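Local atomic coordinates of cytochrome P450 268A2 Cyp268A2 (Mycobacterium marinum, PDB entry 6BLD), a protein that belongs to the cytochrome P450 family of haem proteins and holds a protoporphyrin IX iron group within a mostly helical fold. Residues 11-17 with 43-49; 70-74 with 332-336. Residue numbers count along the deposited sequence, not the author numbering.

In the fold
Both contacts are built on the same mixed five-stranded sheet of the P450 fold, and along the chain interaction 1 closes before interaction 2 opens. Their centres lie about 16 Å apart. Interaction 1 sets the N-terminal loop 11-17 alongside the edge strand 42-45, about 23 Å from the centre of the chain. Interaction 2, about 15 Å from that centre, sets helix 67-75 against the inner strand 331-335. Strand 61-64 separates the two strands in the sheet, yet the contacts meet directly where Leu16 CD1 packs 4.2 Å from Phe335 CZ. Both contacts thus reach one sheet, and the residue after strand 331-335, Tyr336, has its side chain about 4 Å from the haem (nearest atoms).

Interaction 1: 11-17 with 43-49; sequences YDTIDLS and SWHPPVE
Three direct hydrogen bonds join the irregular segment 11-17 to 43-49, near its two ends. At one end Asp12 N donates to Trp44 O (2.8 Å, 150°); at the other Glu49 N donates to Ser17 O (2.9 Å, 164°) and Ser17 OG, in an m rotamer, to Pro46 O (2.8 Å). The CA atoms of Tyr11 and His45 are 5.1 Å apart, those of Ser17 and Val48 4.3 Å. Between these ends 11-17 bows outward through two Asx turns: Asp12 OD2 accepts from Ile14 N (2.9 Å) and Asp15 OD1 from Ser17 N (3.0 Å). A salt bridge to Arg40 also holds Asp12. One water binds Leu16 N (2.9 Å) and Ser17 OG (2.6 Å) and lies 3.1 Å from His45 ND1; another bridges Ser17 O (2.5 Å) and Glu49 O (2.7 Å). Residues 43-45 end edge strand 42-45 of the mixed P450 sheet, so the N-terminal loop flanks this edge. The bow is filled by His45 (chi1 m), whose NE2 hydrogen-bonds with Ser43 OG (2.6 Å); Asp12 CB and Leu16 CD1 make CH-pi contacts on its opposite faces, each 3.8 Å from the ring centroid. Farther out, Pro46 CD makes a CH-pi contact over the Tyr11 ring face, 3.9 Å from its centroid. The Tyr11 ring and the five-membered ring of Trp44, 11° from parallel, are laterally displaced with little overlap (centroids 5.1 Å apart).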
# COMPACT_ATOMS: atom_id res chain seq x y z
N TYR A 11 2.66 17.86 -23.71
CA TYR A 11 3.06 17.28 -22.44
C TYR A 11 3.44 18.38 -21.45
O TYR A 11 3.89 19.47 -21.84
CB TYR A 11 4.25 16.33 -22.62
CG TYR A 11 3.89 15.00 -23.25
CD1 TYR A 11 2.78 14.28 -22.82
CD2 TYR A 11 4.67 14.47 -24.27
CE1 TYR A 11 2.46 13.07 -23.39
CE2 TYR A 11 4.35 13.25 -24.85
CZ TYR A 11 3.24 12.56 -24.41
OH TYR A 11 2.93 11.35 -24.98
N ASP A 12 3.24 18.10 -20.17
CA ASP A 12 3.58 19.06 -19.14
C ASP A 12 5.10 19.20 -19.02
O ASP A 12 5.87 18.30 -19.36
CB ASP A 12 2.98 18.65 -17.80
CG ASP A 12 2.92 19.80 -16.81
OD1 ASP A 12 1.91 20.55 -16.83
OD2 ASP A 12 3.87 19.97 -16.02
N THR A 13 5.52 20.37 -18.52
CA THR A 13 6.94 20.62 -18.31
C THR A 13 7.49 19.76 -17.17
O THR A 13 8.62 19.26 -17.26
CB THR A 13 7.17 22.11 -18.04
OG1 THR A 13 7.11 22.83 -19.27
CG2 THR A 13 8.52 22.35 -17.38
N ILE A 14 6.71 19.57 -16.12
CA ILE A 14 7.18 18.86 -14.93
C ILE A 14 7.35 17.38 -15.25
O ILE A 14 6.46 16.75 -15.85
CB ILE A 14 6.21 19.07 -13.76
CG1 ILE A 14 6.09 20.56 -13.43
CG2 ILE A 14 6.67 18.28 -12.54
CD1 ILE A 14 7.42 21.27 -13.29
N ASP A 15 8.48 16.82 -14.86
CA ASP A 15 8.79 15.42 -15.10
C ASP A 15 8.23 14.57 -13.96
O ASP A 15 8.64 14.71 -12.81
CB ASP A 15 10.30 15.21 -15.23
CG ASP A 15 10.70 13.75 -15.23
OD1 ASP A 15 9.90 12.91 -15.70
OD2 ASP A 15 11.81 13.45 -14.76
N LEU A 16 7.29 13.68 -14.30
CA LEU A 16 6.75 12.70 -13.35
C LEU A 16 6.91 11.27 -13.84
O LEU A 16 6.29 10.36 -13.27
CB LEU A 16 5.27 12.99 -13.07
CG LEU A 16 4.86 14.36 -12.55
CD1 LEU A 16 3.36 14.40 -12.32
CD2 LEU A 16 5.62 14.71 -11.28
N SER A 17 7.72 11.04 -14.88
CA SER A 17 7.77 9.74 -15.54
C SER A 17 9.15 9.09 -15.55
O SER A 17 9.23 7.88 -15.75
CB SER A 17 7.28 9.86 -16.99
OG SER A 17 6.18 10.75 -17.09
N SER A 43 -2.60 17.65 -14.99
CA SER A 43 -1.67 17.85 -16.09
C SER A 43 -1.45 16.55 -16.84
O SER A 43 -1.62 15.45 -16.30
CB SER A 43 -0.33 18.40 -15.59
OG SER A 43 0.21 17.58 -14.56
N TRP A 44 -1.06 16.69 -18.11
CA TRP A 44 -0.85 15.57 -19.02
C TRP A 44 0.64 15.27 -19.13
O TRP A 44 1.44 16.18 -19.34
CB TRP A 44 -1.45 15.88 -20.39
CG TRP A 44 -1.34 14.78 -21.41
CD1 TRP A 44 -0.52 14.76 -22.50
CD2 TRP A 44 -2.08 13.56 -21.43
NE1 TRP A 44 -0.71 13.59 -23.21
CE2 TRP A 44 -1.66 12.84 -22.57
CE3 TRP A 44 -3.06 13.00 -20.60
CZ2 TRP A 44 -2.18 11.59 -22.90
CZ3 TRP A 44 -3.58 11.76 -20.93
CH2 TRP A 44 -3.14 11.07 -22.07
N HIS A 45 1.00 14.00 -19.00
CA HIS A 45 2.39 13.57 -18.95
C HIS A 45 2.56 12.33 -19.82
O HIS A 45 1.60 11.59 -20.05
CB HIS A 45 2.83 13.26 -17.52
CG HIS A 45 2.76 14.45 -16.60
ND1 HIS A 45 3.88 15.15 -16.22
CD2 HIS A 45 1.71 15.05 -16.00
CE1 HIS A 45 3.52 16.14 -15.42
NE2 HIS A 45 2.21 16.10 -15.27
N PRO A 46 3.77 12.09 -20.32
CA PRO A 46 4.05 10.84 -21.05
C PRO A 46 4.11 9.66 -20.11
O PRO A 46 4.26 9.83 -18.89
CB PRO A 46 5.42 11.11 -21.70
CG PRO A 46 6.05 12.11 -20.80
CD PRO A 46 4.94 12.99 -20.31
N PRO A 47 4.00 8.43 -20.62
CA PRO A 47 4.00 7.25 -19.75
C PRO A 47 5.32 7.10 -19.00
O PRO A 47 6.33 7.73 -19.32
CB PRO A 47 3.77 6.09 -20.71
CG PRO A 47 3.17 6.71 -21.94
CD PRO A 47 3.78 8.07 -22.03
N VAL A 48 5.28 6.25 -17.97
CA VAL A 48 6.47 5.99 -17.17
C VAL A 48 7.59 5.46 -18.06
O VAL A 48 7.41 4.50 -18.81
CB VAL A 48 6.15 4.99 -16.04
CG1 VAL A 48 7.42 4.54 -15.34
CG2 VAL A 48 5.18 5.62 -15.05
N GLU A 49 8.75 6.10 -17.97
CA GLU A 49 9.89 5.75 -18.82
C GLU A 49 10.55 4.47 -18.33
O GLU A 49 10.53 4.15 -17.13
CB GLU A 49 10.91 6.88 -18.85
CG GLU A 49 10.35 8.21 -19.34
CD GLU A 49 11.37 9.33 -19.29
OE1 GLU A 49 12.48 9.11 -18.77
OE2 GLU A 49 11.06 10.43 -19.79
O HOH W 1 6.28 13.32 -16.97
O HOH W 2 10.38 5.78 -14.94

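Interaction 2: 70-74 with 332-336; sequences IVAVS and VVMFY
Helix 70-74 packs obliquely across strand 332-335, its short-segment axis passing 9.1 Å from the strand axis with 131° between their N-to-C directions (signed crossing angle -131°). The nearest CA atoms are those of Ile70 and Met334, 5.8 Å apart. Extended backbone alternation turns Val332 and Met334 toward the helix and Val333 and Phe335 away; Ile70 and Val73, one turn apart, point back at the strand. Met334 is the central bump. With chi1 m and chi2 t it reaches into the hollow between Ile70, Val73 and Ser74, placing SD 3.7 Å from Ile70 CG2, 3.3 Å from Ile70 O and 3.0 Å from Ser74 OG, and CE 3.8 Å from Val73 CG1. The serine hydroxyl folds back on its own helix: in an m rotamer, Ser74 OG donates to Ile70 O (2.6 Å), which also accepts from Ser74 N (3.0 Å). Ile70 (m, t) straddles the strand end, CD1 lying 3.3 Å from Phe335 O and CG2 3.9 Å from Tyr336 CE2. At the other end Val73 CG2 meets Val332 CG1 at 4.0 Å. A water links Ser74 OG (2.9 Å) to Tyr336 OH (2.8 Å). Phe335 is the N-cap residue of helix 336-339, and the nearest atoms of the Tyr336 side chain and the haem are about 4 Å apart. Helix 67-75, which follows strand 61-64, lies on one face of the mixed sheet, a helix-on-sheet layer of the P450 fold. Strand 331-335 runs between 61-64 and 310-315; Val64 backs Ile70 and Val332, while Phe80 of strand 80-81 touches Val73 and Val332.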
# COMPACT_ATOMS: atom_id res chain seq x y z
N ILE A 70 -8.27 13.95 -6.04
CA ILE A 70 -8.02 12.53 -5.81
C ILE A 70 -9.27 11.86 -5.25
O ILE A 70 -9.63 10.74 -5.64
CB ILE A 70 -6.80 12.35 -4.89
CG1 ILE A 70 -5.51 12.65 -5.66
CG2 ILE A 70 -6.76 10.95 -4.29
CD1 ILE A 70 -4.27 12.62 -4.81
N VAL A 71 -9.95 12.54 -4.32
CA VAL A 71 -11.21 12.02 -3.80
C VAL A 71 -12.26 11.94 -4.90
O VAL A 71 -13.03 10.98 -4.98
CB VAL A 71 -11.68 12.89 -2.61
CG1 VAL A 71 -13.13 12.58 -2.25
CG2 VAL A 71 -10.77 12.68 -1.41
N ALA A 72 -12.30 12.95 -5.77
CA ALA A 72 -13.28 12.96 -6.86
C ALA A 72 -13.10 11.77 -7.78
O ALA A 72 -14.08 11.11 -8.16
CB ALA A 72 -13.18 14.27 -7.64
N VAL A 73 -11.86 11.47 -8.16
CA VAL A 73 -11.60 10.32 -9.03
C VAL A 73 -11.94 9.02 -8.32
O VAL A 73 -12.56 8.12 -8.90
CB VAL A 73 -10.14 10.34 -9.52
CG1 VAL A 73 -9.78 9.03 -10.21
CG2 VAL A 73 -9.90 11.52 -10.45
N SER A 74 -11.57 8.91 -7.04
CA SER A 74 -11.77 7.66 -6.32
C SER A 74 -13.25 7.34 -6.14
O SER A 74 -13.67 6.19 -6.30
CB SER A 74 -11.08 7.72 -4.95
OG SER A 74 -9.76 8.21 -5.07
N VAL A 332 -5.74 8.05 -15.71
CA VAL A 332 -5.81 9.08 -14.69
C VAL A 332 -5.12 8.56 -13.44
O VAL A 332 -5.58 7.58 -12.84
CB VAL A 332 -7.27 9.47 -14.38
CG1 VAL A 332 -7.32 10.49 -13.26
CG2 VAL A 332 -7.96 10.01 -15.63
N VAL A 333 -4.01 9.19 -13.06
CA VAL A 333 -3.15 8.70 -11.99
C VAL A 333 -3.31 9.59 -10.76
O VAL A 333 -3.20 10.81 -10.86
CB VAL A 333 -1.68 8.64 -12.43
CG1 VAL A 333 -0.79 8.18 -11.28
CG2 VAL A 333 -1.54 7.72 -13.63
N MET A 334 -3.55 8.96 -9.61
CA MET A 334 -3.70 9.65 -8.34
C MET A 334 -2.39 9.58 -7.58
O MET A 334 -1.84 8.50 -7.36
CB MET A 334 -4.82 9.01 -7.52
CG MET A 334 -6.19 9.11 -8.16
SD MET A 334 -7.50 8.60 -7.04
CE MET A 334 -7.91 6.98 -7.63
N PHE A 335 -1.87 10.74 -7.19
CA PHE A 335 -0.60 10.83 -6.46
C PHE A 335 -0.91 11.11 -5.00
O PHE A 335 -1.03 12.26 -4.57
CB PHE A 335 0.30 11.89 -7.08
CG PHE A 335 0.81 11.52 -8.45
CD1 PHE A 335 1.94 10.73 -8.58
CD2 PHE A 335 0.15 11.94 -9.59
CE1 PHE A 335 2.41 10.38 -9.84
CE2 PHE A 335 0.61 11.59 -10.84
CZ PHE A 335 1.75 10.81 -10.97
N TYR A 336 -1.04 10.04 -4.22
CA TYR A 336 -1.49 10.15 -2.83
C TYR A 336 -0.51 10.96 -1.98
O TYR A 336 -0.93 11.66 -1.05
CB TYR A 336 -1.69 8.77 -2.23
CG TYR A 336 -2.69 7.91 -2.98
CD1 TYR A 336 -2.32 6.67 -3.49
CD2 TYR A 336 -4.00 8.33 -3.15
CE1 TYR A 336 -3.23 5.88 -4.17
CE2 TYR A 336 -4.92 7.55 -3.82
CZ TYR A 336 -4.53 6.32 -4.33
OH TYR A 336 -5.44 5.54 -5.00
O HOH W 3 -8.13 5.95 -4.27